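PDB 4GL3: putative glucoamylase, which probably hydrolyses glycosidic bonds in glucose-containing carbohydrates, as a member of the six-hairpin glycosidase clan. Local coordinates for residues T168-M174 with S214-G219; M62-V66 with I384-I388. All blocks are in the same frame, centred on the assembly; numbering follows the deposited sequence.

Contact 1: T168-M174 with S214-G219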
ATOM      1  N   THR A 168      -9.765 -16.816 -10.331  1.00 17.56           N
ATOM      2  CA  THR A 168     -11.056 -17.177  -9.840  1.00 20.47           C
ATOM      3  C   THR A 168     -11.317 -18.708  -9.773  1.00 21.84           C
ATOM      4  O   THR A 168     -12.318 -19.135  -9.148  1.00 24.12           O
ATOM      5  CB  THR A 168     -12.212 -16.559 -10.646  1.00 21.64           C
ATOM      6  OG1 THR A 168     -12.261 -17.126 -11.952  1.00 21.89           O
ATOM      7  CG2 THR A 168     -12.137 -15.037 -10.697  1.00 18.79           C
ATOM      8  N   GLN A 169     -10.469 -19.523 -10.425  1.00 22.39           N
ATOM      9  CA  GLN A 169     -10.798 -20.952 -10.663  1.00 22.09           C
ATOM     10  C   GLN A 169     -12.214 -21.151 -11.235  1.00 23.54           C
ATOM     11  O   GLN A 169     -12.834 -22.157 -10.997  1.00 25.81           O
ATOM     12  CB  GLN A 169     -10.718 -21.755  -9.341  1.00 24.60           C
ATOM     13  CG  GLN A 169      -9.377 -21.608  -8.591  1.00 23.64           C
ATOM     14  CD  GLN A 169      -9.204 -22.627  -7.472  1.00 23.94           C
ATOM     15  OE1 GLN A 169      -9.242 -23.821  -7.717  1.00 23.00           O
ATOM     16  NE2 GLN A 169      -9.041 -22.158  -6.244  1.00 21.24           N
ATOM     17  N   GLY A 170     -12.736 -20.181 -11.980  1.00 21.49           N
ATOM     18  CA  GLY A 170     -14.081 -20.282 -12.536  1.00 21.27           C
ATOM     19  C   GLY A 170     -15.189 -20.103 -11.488  1.00 26.11           C
ATOM     20  O   GLY A 170     -16.338 -20.357 -11.790  1.00 26.04           O
ATOM     21  N   GLN A 171     -14.846 -19.652 -10.266  1.00 24.21           N
ATOM     22  CA  GLN A 171     -15.808 -19.435  -9.200  1.00 22.56           C
ATOM     23  C   GLN A 171     -16.105 -17.919  -9.047  1.00 26.23           C
ATOM     24  O   GLN A 171     -15.450 -17.079  -9.696  1.00 22.39           O
ATOM     25  CB  GLN A 171     -15.206 -19.910  -7.865  1.00 23.12           C
ATOM     26  CG  GLN A 171     -14.795 -21.372  -7.867  1.00 24.15           C
ATOM     27  CD  GLN A 171     -14.033 -21.781  -6.619  1.00 24.73           C
ATOM     28  OE1 GLN A 171     -14.097 -21.130  -5.554  1.00 22.80           O
ATOM     29  NE2 GLN A 171     -13.317 -22.898  -6.738  1.00 22.56           N
ATOM     30  N   ASP A 172     -17.027 -17.593  -8.135  1.00 24.17           N
ATOM     31  CA  ASP A 172     -17.393 -16.221  -7.817  1.00 24.42           C
ATOM     32  C   ASP A 172     -16.584 -15.646  -6.627  1.00 23.81           C
ATOM     33  O   ASP A 172     -17.154 -15.113  -5.671  1.00 22.57           O
ATOM     34  CB  ASP A 172     -18.901 -16.148  -7.545  1.00 28.28           C
ATOM     35  CG  ASP A 172     -19.733 -16.287  -8.817  1.00 32.18           C
ATOM     36  OD1 ASP A 172     -19.335 -15.719  -9.842  1.00 31.14           O
ATOM     37  OD2 ASP A 172     -20.796 -16.956  -8.765  1.00 31.55           O
ATOM     38  N   VAL A 173     -15.260 -15.695  -6.718  1.00 23.02           N
ATOM     39  CA  VAL A 173     -14.372 -15.136  -5.712  1.00 21.91           C
ATOM     40  C   VAL A 173     -12.982 -15.218  -6.363  1.00 24.01           C
ATOM     41  O   VAL A 173     -12.773 -15.931  -7.359  1.00 20.73           O
ATOM     42  CB  VAL A 173     -14.417 -15.992  -4.412  1.00 27.50           C
ATOM     43  CG1 VAL A 173     -13.844 -17.376  -4.666  1.00 21.07           C
ATOM     44  CG2 VAL A 173     -13.705 -15.336  -3.241  1.00 19.40           C
HETATM   45  N   MSE A 174     -12.039 -14.482  -5.815  1.00 20.88           N
HETATM   46  CA  MSE A 174     -10.634 -14.515  -6.291  1.00 21.20           C
HETATM   47  C   MSE A 174      -9.755 -15.105  -5.206  1.00 20.13           C
HETATM   48  O   MSE A 174     -10.062 -14.959  -4.023  1.00 21.75           O
HETATM   49  CB  MSE A 174     -10.113 -13.112  -6.687  1.00 22.45           C
HETATM   50  CG  MSE A 174     -10.881 -12.496  -7.842  1.00 24.17           C
HETATM   51 SE   MSE A 174     -10.358 -10.651  -8.164  0.75 18.37          SE
HETATM   52  CE  MSE A 174      -8.825 -11.032  -9.315  1.00 22.35           C
ATOM     53  N   SER A 214     -20.214 -10.704 -10.657  1.00 25.21           N
ATOM     54  CA  SER A 214     -20.617 -11.558  -9.555  1.00 26.84           C
ATOM     55  C   SER A 214     -19.406 -12.022  -8.678  1.00 29.52           C
ATOM     56  O   SER A 214     -19.582 -12.360  -7.490  1.00 26.53           O
ATOM     57  CB  SER A 214     -21.395 -12.759 -10.107  1.00 25.77           C
ATOM     58  OG  SER A 214     -20.469 -13.544 -10.892  1.00 27.15           O
ATOM     59  N   VAL A 215     -18.196 -11.995  -9.236  1.00 25.33           N
ATOM     60  CA  VAL A 215     -16.978 -12.302  -8.498  1.00 23.47           C
ATOM     61  C   VAL A 215     -16.797 -11.259  -7.385  1.00 25.78           C
ATOM     62  O   VAL A 215     -16.418 -11.605  -6.248  1.00 22.86           O
ATOM     63  CB  VAL A 215     -15.744 -12.403  -9.451  1.00 24.53           C
ATOM     64  CG1 VAL A 215     -14.388 -12.433  -8.727  1.00 18.90           C
ATOM     65  CG2 VAL A 215     -15.873 -13.599 -10.416  1.00 19.76           C
ATOM     66  N   TYR A 216     -17.060  -9.996  -7.704  1.00 22.96           N
ATOM     67  CA  TYR A 216     -16.983  -8.933  -6.705  1.00 26.01           C
ATOM     68  C   TYR A 216     -18.139  -9.054  -5.689  1.00 26.03           C
ATOM     69  O   TYR A 216     -17.921  -9.093  -4.480  1.00 23.28           O
ATOM     70  CB  TYR A 216     -17.057  -7.556  -7.382  1.00 27.16           C
ATOM     71  CG  TYR A 216     -16.932  -6.363  -6.478  1.00 25.50           C
ATOM     72  CD1 TYR A 216     -15.782  -6.137  -5.772  1.00 25.29           C
ATOM     73  CD2 TYR A 216     -17.959  -5.444  -6.367  1.00 29.76           C
ATOM     74  CE1 TYR A 216     -15.642  -5.032  -4.982  1.00 26.01           C
ATOM     75  CE2 TYR A 216     -17.842  -4.346  -5.562  1.00 27.91           C
ATOM     76  CZ  TYR A 216     -16.676  -4.138  -4.869  1.00 28.43           C
ATOM     77  OH  TYR A 216     -16.545  -3.023  -4.057  1.00 26.56           O
ATOM     78  N   HIS A 217     -19.369  -9.093  -6.186  1.00 25.41           N
ATOM     79  CA  HIS A 217     -20.534  -9.025  -5.299  1.00 31.98           C
ATOM     80  C   HIS A 217     -20.717 -10.257  -4.396  1.00 34.73           C
ATOM     81  O   HIS A 217     -21.105 -10.111  -3.243  1.00 32.02           O
ATOM     82  CB  HIS A 217     -21.810  -8.719  -6.106  1.00 31.32           C
ATOM     83  CG  HIS A 217     -21.755  -7.380  -6.764  1.00 35.55           C
ATOM     84  ND1 HIS A 217     -21.763  -6.199  -6.038  1.00 30.41           N
ATOM     85  CD2 HIS A 217     -21.647  -7.025  -8.065  1.00 36.26           C
ATOM     86  CE1 HIS A 217     -21.692  -5.180  -6.879  1.00 34.59           C
ATOM     87  NE2 HIS A 217     -21.627  -5.650  -8.114  1.00 36.29           N
ATOM     88  N   LYS A 218     -20.396 -11.454  -4.895  1.00 27.73           N
ATOM     89  CA  LYS A 218     -20.483 -12.685  -4.073  1.00 30.36           C
ATOM     90  C   LYS A 218     -19.202 -13.088  -3.363  1.00 26.76           C
ATOM     91  O   LYS A 218     -19.250 -13.689  -2.321  1.00 29.77           O
ATOM     92  CB  LYS A 218     -20.922 -13.858  -4.934  1.00 27.51           C
ATOM     93  CG  LYS A 218     -22.317 -13.690  -5.470  1.00 31.61           C
ATOM     94  CD  LYS A 218     -22.661 -14.919  -6.298  1.00 45.97           C
ATOM     95  CE  LYS A 218     -24.139 -15.037  -6.593  1.00 51.61           C
ATOM     96  NZ  LYS A 218     -24.439 -14.280  -7.847  1.00 67.66           N
ATOM     97  N   GLY A 219     -18.052 -12.772  -3.927  1.00 29.45           N
ATOM     98  CA  GLY A 219     -16.804 -13.145  -3.317  1.00 25.19           C
ATOM     99  C   GLY A 219     -16.251 -12.095  -2.360  1.00 28.80           C
ATOM    100  O   GLY A 219     -16.106 -12.340  -1.175  1.00 28.98           O
TER
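The carboxylate of Asp172, the flat group through which the loop meets helix 213-220, is approached over its plane by Ser214: the hydroxyl OG donates to Asp172 OD1 at 2.7 Å, arriving 52° out of the carboxylate plane. At the other oxygen, Lys218 runs alongside Asp172 in the same direction and brings its methylene CD to 3.7 Å from Asp172 OD2. The ammonium NZ stops 4.6 Å from Asp172 OD2, too far for a salt bridge, though the opposite charges probably attract weakly. With chi1 at -73°, CG of Asp172 lies beside the backbone N, which puts OD1 at Ser214 and OD2 beside Lys218, one helical turn on. Replacing the carboxylate with an alanine's methyl is likely to cost the Ser214 hydroxyl this acceptor and Lys218 its nearby negative charge. Beside these polar groups, Val215 enters the loop with both methyls: CG1 lies 3.6 Å from CG of Met174, a selenomethionine, and CG2 is 3.6 Å from Gln171 O. Thr168 crosses Val215 at about a right angle, its CG2 meeting the same two methyls. Farther along the helix, Gly219 CA packs 3.8 Å from Val173 CG2. The loop reverses through a type I' turn; Gly170 N donates to Thr168 OG1 in an ST turn, and OG1 is also hydrogen-bonded to Asn165 O. The contact thus lays the loop between helix 146-161 and strand 177-178 against helix 213-220, while Tyr200 of helix 197-205 touches both Val173 and Val215.

Contact 2: M62-V66 with I384-I388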
HETATM    1  N   MSE A  62       5.420   4.503  -7.176  1.00 26.94           N
HETATM    2  CA  MSE A  62       4.679   5.714  -6.856  1.00 26.34           C
HETATM    3  C   MSE A  62       5.564   6.755  -6.154  1.00 28.64           C
HETATM    4  O   MSE A  62       5.442   7.948  -6.433  1.00 27.42           O
HETATM    5  CB  MSE A  62       3.434   5.398  -6.039  1.00 26.28           C
HETATM    6  CG  MSE A  62       2.425   4.571  -6.844  1.00 25.95           C
HETATM    7 SE   MSE A  62       0.774   4.031  -5.978  0.75 27.49          SE
HETATM    8  CE  MSE A  62       1.212   2.242  -5.310  1.00 28.51           C
ATOM      9  N   ALA A  63       6.457   6.297  -5.274  1.00 28.76           N
ATOM     10  CA  ALA A  63       7.428   7.170  -4.616  1.00 30.18           C
ATOM     11  C   ALA A  63       8.341   7.865  -5.623  1.00 30.50           C
ATOM     12  O   ALA A  63       8.678   9.050  -5.459  1.00 29.40           O
ATOM     13  CB  ALA A  63       8.248   6.398  -3.579  1.00 28.68           C
ATOM     14  N   ILE A  64       8.731   7.169  -6.687  1.00 30.10           N
ATOM     15  CA  ILE A  64       9.543   7.807  -7.712  1.00 27.02           C
ATOM     16  C   ILE A  64       8.792   9.002  -8.366  1.00 30.74           C
ATOM     17  O   ILE A  64       9.371  10.087  -8.559  1.00 29.23           O
ATOM     18  CB  ILE A  64      10.031   6.824  -8.771  1.00 28.61           C
ATOM     19  CG1 ILE A  64      11.077   5.902  -8.137  1.00 28.40           C
ATOM     20  CG2 ILE A  64      10.624   7.554  -9.980  1.00 26.86           C
ATOM     21  CD1 ILE A  64      11.273   4.608  -8.895  1.00 32.99           C
ATOM     22  N   ILE A  65       7.518   8.815  -8.686  1.00 28.52           N
ATOM     23  CA  ILE A  65       6.713   9.888  -9.281  1.00 27.94           C
ATOM     24  C   ILE A  65       6.614  11.091  -8.317  1.00 29.30           C
ATOM     25  O   ILE A  65       6.819  12.246  -8.740  1.00 28.56           O
ATOM     26  CB  ILE A  65       5.302   9.412  -9.689  1.00 27.27           C
ATOM     27  CG1 ILE A  65       5.398   8.216 -10.683  1.00 29.08           C
ATOM     28  CG2 ILE A  65       4.512  10.577 -10.309  1.00 28.72           C
ATOM     29  CD1 ILE A  65       4.093   7.411 -10.777  1.00 25.43           C
ATOM     30  N   VAL A  66       6.377  10.814  -7.028  1.00 28.67           N
ATOM     31  CA  VAL A  66       6.355  11.856  -5.983  1.00 28.68           C
ATOM     32  C   VAL A  66       7.689  12.608  -5.958  1.00 30.75           C
ATOM     33  O   VAL A  66       7.745  13.839  -5.983  1.00 31.29           O
ATOM     34  CB  VAL A  66       6.020  11.260  -4.592  1.00 30.13           C
ATOM     35  CG1 VAL A  66       6.155  12.298  -3.465  1.00 29.71           C
ATOM     36  CG2 VAL A  66       4.603  10.655  -4.582  1.00 30.08           C
ATOM     37  N   ILE A 384       3.850   6.344   3.580  1.00 27.15           N
ATOM     38  CA  ILE A 384       4.159   7.617   4.208  1.00 28.06           C
ATOM     39  C   ILE A 384       4.449   8.639   3.124  1.00 28.84           C
ATOM     40  O   ILE A 384       3.870   9.728   3.161  1.00 28.25           O
ATOM     41  CB  ILE A 384       5.330   7.520   5.202  1.00 29.46           C
ATOM     42  CG1 ILE A 384       4.946   6.635   6.392  1.00 23.64           C
ATOM     43  CG2 ILE A 384       5.765   8.917   5.663  1.00 29.29           C
ATOM     44  CD1 ILE A 384       6.150   6.258   7.281  1.00 23.31           C
ATOM     45  N   ILE A 385       5.285   8.288   2.144  1.00 24.59           N
ATOM     46  CA  ILE A 385       5.660   9.238   1.081  1.00 26.05           C
ATOM     47  C   ILE A 385       4.422   9.565   0.260  1.00 27.49           C
ATOM     48  O   ILE A 385       4.107  10.727  -0.003  1.00 33.04           O
ATOM     49  CB  ILE A 385       6.734   8.687   0.095  1.00 29.59           C
ATOM     50  CG1 ILE A 385       8.022   8.329   0.791  1.00 33.23           C
ATOM     51  CG2 ILE A 385       7.064   9.732  -0.995  1.00 28.03           C
ATOM     52  CD1 ILE A 385       8.940   7.436  -0.035  1.00 28.93           C
ATOM     53  N   VAL A 386       3.722   8.521  -0.179  1.00 27.27           N
ATOM     54  CA  VAL A 386       2.675   8.675  -1.174  1.00 23.89           C
ATOM     55  C   VAL A 386       1.402   9.290  -0.626  1.00 26.81           C
ATOM     56  O   VAL A 386       0.771  10.083  -1.297  1.00 29.23           O
ATOM     57  CB  VAL A 386       2.372   7.306  -1.890  1.00 23.98           C
ATOM     58  CG1 VAL A 386       1.147   7.438  -2.795  1.00 23.98           C
ATOM     59  CG2 VAL A 386       3.582   6.863  -2.695  1.00 24.70           C
HETATM   60  N   MSE A 387       0.999   8.933   0.592  1.00 29.23           N
HETATM   61  CA  MSE A 387      -0.258   9.461   1.149  1.00 27.65           C
HETATM   62  C   MSE A 387      -0.065  10.893   1.601  1.00 28.14           C
HETATM   63  O   MSE A 387      -0.982  11.691   1.485  1.00 29.28           O
HETATM   64  CB  MSE A 387      -0.806   8.574   2.292  1.00 26.53           C
HETATM   65  CG  MSE A 387      -1.189   7.153   1.836  1.00 27.57           C
HETATM   66 SE   MSE A 387      -2.610   7.094   0.507  0.75 27.66          SE
HETATM   67  CE  MSE A 387      -4.207   7.121   1.597  1.00 31.83           C
ATOM     68  N   ILE A 388       1.144  11.252   2.045  1.00 27.76           N
ATOM     69  CA  ILE A 388       1.454  12.653   2.292  1.00 28.56           C
ATOM     70  C   ILE A 388       1.245  13.387   0.984  1.00 33.06           C
ATOM     71  O   ILE A 388       0.569  14.422   0.952  1.00 33.81           O
ATOM     72  CB  ILE A 388       2.879  12.904   2.857  1.00 29.32           C
ATOM     73  CG1 ILE A 388       2.959  12.456   4.335  1.00 31.54           C
ATOM     74  CG2 ILE A 388       3.299  14.387   2.697  1.00 25.45           C
ATOM     75  CD1 ILE A 388       4.389  12.373   4.879  1.00 30.78           C
TER
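Helix-helix packing in the buried interior, consistent with the (alpha/alpha)6 toroid of the six-hairpin glycosidase clan, brings helix 54-69 against helix 378-393. The short segments 62-66 and 384-388 cross at 54°, with 9.1 Å between their axes at closest approach. Ala63 and Val386 have the nearest CA atoms, and the alanine offers only its CB to the facing side chains. The side-chain contacts are all apolar and no hydrogen bond spans the interface, so its geometry rests on how the branched side chains fit.

Ile385 straddles the spacing of one helical turn on the facing helix. One branch, CG2, meets Val66 CG1 at 3.7 Å, the two side chains crossing at a slant; the other branch extends through CG1 to CD1, which reaches Ala63 CB at 3.8 Å. The first torsion of Ile385, -60°, turns CG1 beside its backbone N and CG2 anti to that N, and thus divides the two branches between Ala63 and Val66. Val386 works differently, through a single methyl that lies close to the backbone of the first helix, with Ala63 N 3.9 Å from Val386 CG2.

Neighbouring helices and a loop pack around the pair. Ile396 of helix 395-401 and Met257 of a loop each touch both Met62 and Val386, while on the Ile385 side Gln23 and Thr26 of helix 15-27 pack on Val66 and Ile385 respectively. Gln23 also donates through NE2 to the carbonyl O of Ile385, giving that backbone oxygen a polar partner within the core. The chain of Met62, a selenomethionine, runs extended to SE and its end leads away, so its root makes the contact, with CB 3.7 Å from Val386 CG2.

Overall arrangement
Contact 2 belongs to the core, with every touching residue buried, whereas contact 1 is only partly buried and its centre lies about 23 Å from the centre of the chain. The centres of the two contacts are 32 Å apart on opposite sides of the chain's centre, and their nearest atoms remain about 17 Å apart. They share no helix: 62-66 with 384-388 joins two helices distant in sequence, while 168-174 with 214-219 lays an irregular loop on a helix within the intervening chain. Chemistry follows place. The inner contact's side-chain contacts are apolar; the outer one combines a valine-centred apolar patch with a hydroxyl-carboxylate bond and a nearby lysine at its more exposed edge.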